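Side-chain contacts in prokaryotic transcription elongation factor GreA/GreB (Nitrosomonas europaea, PDB 2PN0), which probably binds RNA polymerase and may act on transcription elongation: residues Ala30-Asp35 with Leu94-Ser99; Ala39-Ala44 with Ala100-Ala105. All coordinates share one frame; numbering follows the deposited sequence.

Interaction 1: Ala30-Asp35 with Leu94-Ser99; sequences AFPGRD and LAPVGS
Phe31 and Leu94 meet in a buried apolar contact, with a bound water beside it. It joins the turn leading into helix 34-42, in the Rnk N-terminal part, to the loop before the short helix 98-101 in the GreA/GreB C-terminal part. Leu94 touches with one branch. Its CD2 lies over one face of the Phe31 ring, 4.2 Å from the ring centroid and offset toward the rim, a CH-pi contact. The opposite face is taken by CB of Arg34. Phe31 CG sits between the backbone N and the carbonyl carbon (chi1 60°), which sets the ring between Leu94 CD2 and Arg34 CB. With an alanine here, Leu94 CD2 would probably lose the face it packs on and a gap would be likely to open next to Arg34 CB. Leu23 of helix 13-25 also touches Phe31. Farther along, the two proline rings meet, with Pro32 CG 4.1 Å from Pro96 CG. Phe74 of the second subunit packs on Pro32, and Trp112 of that subunit on Pro96. No direct hydrogen bond crosses the contact. Water 1 donates to Pro32 O at 2.7 Å and to Leu94 O at 2.9 Å. It accepts from Ser99 OG at 2.8 Å. Three bonds thus grip the water and satisfy two carbonyls and a hydroxyl among apolar side chains, so the polar link between the segments is made through one bound water.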
loop_
_atom_site.group_PDB
_atom_site.type_symbol
_atom_site.label_atom_id
_atom_site.label_comp_id
_atom_site.label_asym_id
_atom_site.label_seq_id
_atom_site.Cartn_x
_atom_site.Cartn_y
_atom_site.Cartn_z
ATOM N N ALA A 30 12.694 7.784 -4.619
ATOM C CA ALA A 30 11.590 8.704 -4.396
ATOM C C ALA A 30 10.276 7.930 -4.320
ATOM O O ALA A 30 9.482 7.922 -5.275
ATOM C CB ALA A 30 11.552 9.773 -5.502
ATOM N N PHE A 31 10.040 7.271 -3.187
ATOM C CA PHE A 31 8.826 6.449 -3.012
ATOM C C PHE A 31 7.656 7.362 -2.591
ATOM O O PHE A 31 7.883 8.455 -2.029
ATOM C CB PHE A 31 9.037 5.280 -2.029
ATOM C CG PHE A 31 9.438 5.710 -0.621
ATOM C CD1 PHE A 31 8.481 6.038 0.325
ATOM C CD2 PHE A 31 10.782 5.789 -0.268
ATOM C CE1 PHE A 31 8.848 6.424 1.610
ATOM C CE2 PHE A 31 11.154 6.183 1.027
ATOM C CZ PHE A 31 10.178 6.501 1.951
ATOM N N PRO A 32 6.421 6.942 -2.873
ATOM C CA PRO A 32 5.309 7.866 -2.602
ATOM C C PRO A 32 5.204 8.212 -1.123
ATOM O O PRO A 32 5.307 7.329 -0.268
ATOM C CB PRO A 32 4.074 7.079 -3.056
ATOM C CG PRO A 32 4.528 5.594 -3.102
ATOM C CD PRO A 32 5.979 5.671 -3.492
ATOM N N GLY A 33 5.033 9.494 -0.819
ATOM C CA GLY A 33 4.882 9.915 0.582
ATOM C C GLY A 33 6.206 10.040 1.331
ATOM O O GLY A 33 6.210 10.334 2.547
ATOM N N ARG A 34 7.339 9.870 0.643
ATOM C CA ARG A 34 8.637 9.960 1.336
ATOM C C ARG A 34 8.818 11.284 2.035
ATOM O O ARG A 34 9.227 11.328 3.216
ATOM C CB ARG A 34 9.787 9.765 0.351
ATOM C CG ARG A 34 11.168 9.992 0.967
ATOM C CD ARG A 34 12.270 9.722 -0.032
ATOM N NE ARG A 34 13.531 9.889 0.669
ATOM C CZ ARG A 34 14.510 8.987 0.761
ATOM N NH1 ARG A 34 14.444 7.828 0.110
ATOM N NH2 ARG A 34 15.592 9.290 1.479
ATOM N N ASP A 35 8.521 12.376 1.310
ATOM C CA ASP A 35 8.703 13.730 1.865
ATOM C C ASP A 35 7.903 13.851 3.161
ATOM O O ASP A 35 8.363 14.454 4.140
ATOM C CB ASP A 35 8.250 14.817 0.881
ATOM C CG ASP A 35 9.138 14.912 -0.350
ATOM O OD1 ASP A 35 10.230 14.331 -0.353
ATOM O OD2 ASP A 35 8.755 15.608 -1.306
ATOM N N LEU A 94 7.856 1.358 3.802
ATOM C CA LEU A 94 8.037 2.079 2.484
ATOM C C LEU A 94 6.801 2.022 1.588
ATOM O O LEU A 94 6.729 2.750 0.601
ATOM C CB LEU A 94 9.248 1.546 1.691
ATOM C CG LEU A 94 10.555 1.488 2.490
ATOM C CD1 LEU A 94 11.642 1.061 1.501
ATOM C CD2 LEU A 94 10.878 2.833 3.086
ATOM N N ALA A 95 5.846 1.159 1.922
ATOM C CA ALA A 95 4.718 0.900 1.006
ATOM C C ALA A 95 3.565 1.890 1.238
ATOM O O ALA A 95 3.353 2.335 2.389
ATOM C CB ALA A 95 4.210 -0.528 1.161
ATOM N N PRO A 96 2.771 2.182 0.186
ATOM C CA PRO A 96 1.511 2.881 0.404
ATOM C C PRO A 96 0.748 2.198 1.562
ATOM O O PRO A 96 0.746 0.941 1.686
ATOM C CB PRO A 96 0.762 2.692 -0.915
ATOM C CG PRO A 96 1.894 2.666 -1.953
ATOM C CD PRO A 96 3.021 1.905 -1.246
ATOM N N VAL A 97 0.146 3.030 2.388
ATOM C CA VAL A 97 -0.541 2.600 3.648
ATOM C C VAL A 97 0.454 2.333 4.756
ATOM O O VAL A 97 0.358 2.965 5.817
ATOM C CB VAL A 97 -1.562 1.431 3.506
ATOM C CG1 VAL A 97 -2.213 1.155 4.882
ATOM C CG2 VAL A 97 -2.656 1.816 2.510
ATOM N N GLY A 98 1.408 1.421 4.497
ATOM C CA GLY A 98 2.480 1.106 5.455
ATOM C C GLY A 98 3.150 2.390 5.968
ATOM O O GLY A 98 3.294 2.600 7.197
ATOM N N SER A 99 3.558 3.273 5.058
ATOM C CA SER A 99 4.232 4.524 5.463
ATOM C C SER A 99 3.347 5.409 6.328
ATOM O O SER A 99 3.863 6.220 7.079
ATOM C CB SER A 99 4.752 5.311 4.227
ATOM O OG SER A 99 3.691 5.629 3.317
HETATM O O HOH W 1 4.769 4.899 0.827
#

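Interaction 2: Ala39-Ala44 with Ala100-Ala105; sequences AELARA and ALLGLA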
loop_
_atom_site.group_PDB
_atom_site.type_symbol
_atom_site.label_atom_id
_atom_site.label_comp_id
_atom_site.label_asym_id
_atom_site.label_seq_id
_atom_site.Cartn_x
_atom_site.Cartn_y
_atom_site.Cartn_z
ATOM N N ALA A 39 9.263 14.276 7.028
ATOM C CA ALA A 39 8.842 15.446 7.788
ATOM C C ALA A 39 8.311 15.008 9.160
ATOM O O ALA A 39 8.671 15.592 10.217
ATOM C CB ALA A 39 7.778 16.218 7.012
ATOM N N GLU A 40 7.463 13.982 9.138
ATOM C CA GLU A 40 6.918 13.408 10.343
ATOM C C GLU A 40 8.026 12.876 11.281
ATOM O O GLU A 40 8.017 13.123 12.486
ATOM C CB GLU A 40 5.939 12.306 9.927
ATOM C CG GLU A 40 5.393 11.539 11.037
ATOM C CD GLU A 40 4.390 10.542 10.546
ATOM O OE1 GLU A 40 4.778 9.656 9.732
ATOM O OE2 GLU A 40 3.231 10.656 10.985
ATOM N N LEU A 41 9.001 12.170 10.709
ATOM C CA LEU A 41 10.162 11.700 11.485
ATOM C C LEU A 41 10.997 12.826 12.084
ATOM O O LEU A 41 11.459 12.721 13.231
ATOM C CB LEU A 41 11.043 10.756 10.649
ATOM C CG LEU A 41 10.398 9.382 10.359
ATOM C CD1 LEU A 41 11.216 8.553 9.366
ATOM C CD2 LEU A 41 10.202 8.556 11.654
ATOM N N ALA A 42 11.203 13.890 11.307
ATOM C CA ALA A 42 12.082 14.992 11.720
ATOM C C ALA A 42 11.592 15.690 12.979
ATOM O O ALA A 42 12.401 16.170 13.788
ATOM C CB ALA A 42 12.215 15.994 10.594
ATOM N N ARG A 43 10.275 15.742 13.140
ATOM C CA ARG A 43 9.664 16.475 14.251
ATOM C C ARG A 43 9.044 15.551 15.305
ATOM O O ARG A 43 8.399 16.015 16.268
ATOM C CB ARG A 43 8.602 17.423 13.721
ATOM C CG ARG A 43 7.423 16.712 13.106
ATOM C CD ARG A 43 6.400 17.709 12.623
ATOM N NE ARG A 43 6.020 18.649 13.680
ATOM C CZ ARG A 43 4.868 18.603 14.341
ATOM N NH1 ARG A 43 3.970 17.664 14.048
ATOM N NH2 ARG A 43 4.608 19.503 15.285
ATOM N N ALA A 44 9.245 14.250 15.132
ATOM C CA ALA A 44 8.715 13.282 16.084
ATOM C C ALA A 44 9.322 13.462 17.482
ATOM O O ALA A 44 10.433 13.998 17.650
ATOM C CB ALA A 44 8.958 11.879 15.593
ATOM N N ALA A 100 2.029 5.296 6.187
ATOM C CA ALA A 100 1.093 6.111 6.995
ATOM C C ALA A 100 0.728 5.449 8.330
ATOM O O ALA A 100 0.126 6.104 9.204
ATOM C CB ALA A 100 -0.214 6.370 6.176
ATOM N N LEU A 101 1.028 4.163 8.499
ATOM C CA LEU A 101 0.577 3.481 9.735
ATOM C C LEU A 101 1.387 3.904 10.958
ATOM O O LEU A 101 0.860 3.922 12.064
ATOM C CB LEU A 101 0.641 1.934 9.614
ATOM C CG LEU A 101 -0.392 1.264 8.722
ATOM C CD1 LEU A 101 -0.121 -0.278 8.651
ATOM C CD2 LEU A 101 -1.850 1.531 9.211
ATOM N N LEU A 102 2.666 4.207 10.751
ATOM C CA LEU A 102 3.580 4.510 11.856
ATOM C C LEU A 102 3.006 5.701 12.585
ATOM O O LEU A 102 2.642 6.698 11.978
ATOM C CB LEU A 102 4.955 4.866 11.300
ATOM C CG LEU A 102 6.023 5.130 12.364
ATOM C CD1 LEU A 102 6.311 3.812 13.128
ATOM C CD2 LEU A 102 7.259 5.744 11.666
ATOM N N GLY A 103 2.892 5.578 13.888
ATOM C CA GLY A 103 2.457 6.717 14.691
ATOM C C GLY A 103 0.951 6.843 14.871
ATOM O O GLY A 103 0.482 7.631 15.732
ATOM N N LEU A 104 0.176 6.075 14.109
ATOM C CA LEU A 104 -1.276 6.058 14.311
ATOM C C LEU A 104 -1.577 5.366 15.663
ATOM O O LEU A 104 -0.669 4.774 16.302
ATOM C CB LEU A 104 -1.977 5.318 13.177
ATOM C CG LEU A 104 -1.878 6.033 11.835
ATOM C CD1 LEU A 104 -2.834 5.247 10.887
ATOM C CD2 LEU A 104 -2.265 7.476 11.960
ATOM N N ALA A 105 -2.825 5.462 16.118
ATOM C CA ALA A 105 -3.200 4.840 17.397
ATOM C C ALA A 105 -4.504 4.028 17.297
ATOM O O ALA A 105 -5.296 4.255 16.385
ATOM C CB ALA A 105 -3.333 5.898 18.461
HETATM O O HOH W 2 1.100 9.117 11.801
#
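Glu40 and Leu41, in the last turn of helix 34-42, face Leu102 in a type II beta turn from Leu101 to Leu104. This turn follows the short helix 98-101 and is closed by Leu104 N to Leu101 O at 3.0 Å. The nearest CA atoms, those of Glu40 and Gly103, are 9.1 Å apart. No backbone atoms of the two segments bond directly; side chains, and a water held on the Leu102 carbonyl, span the space. Gly103 has positive phi in this turn, where a side chain would press on the preceding carbonyl O. The apolar touch is between two branch ends: Leu41 CD2 lies 4.1 Å from Leu102 CD2, and the side chains cross at about a right angle. Leu102 reaches over with CG anti to its own N (chi1 -177°). Glu40 has its chain extended (chi1 175°, chi2 177°), which carries the carboxylate toward the turn. Its OE2 stops 4.1 Å from Leu102 O. Water 2 spans that gap, donating to Glu40 OE2 at 2.8 Å and to Leu102 O at 2.9 Å. With Glu40 ionised, these two acceptors would be unlikely to bond each other directly. Gly116 of the second subunit packs on Glu40. Leu19 of helix 13-25 touches both leucines, and Leu41 also meets Ile11 of strand 10-12. Leu102 packs on Met59 and Ile93 as well, while the turn bonds through its backbone to Val57.

In the fold
Interactions 1 and 2 are successive parts of one interface, with centres about 12 Å apart. Interaction 1 joins the turn before helix 34-42 to the loop and first residues leading into helix 98-101. Interaction 2 joins the last turn of helix 34-42 to the beta turn after helix 98-101. The segments follow in the same order on each side: 30-35 then 39-44, and 94-99 then 100-105. Helix 13-25 borders both. Each contact combines apolar packing with one bridging water, but interaction 1 is buried and interaction 2 only partly so. The second subunit touches both, which places this junction of the Rnk and GreA/GreB parts near the dimer interface.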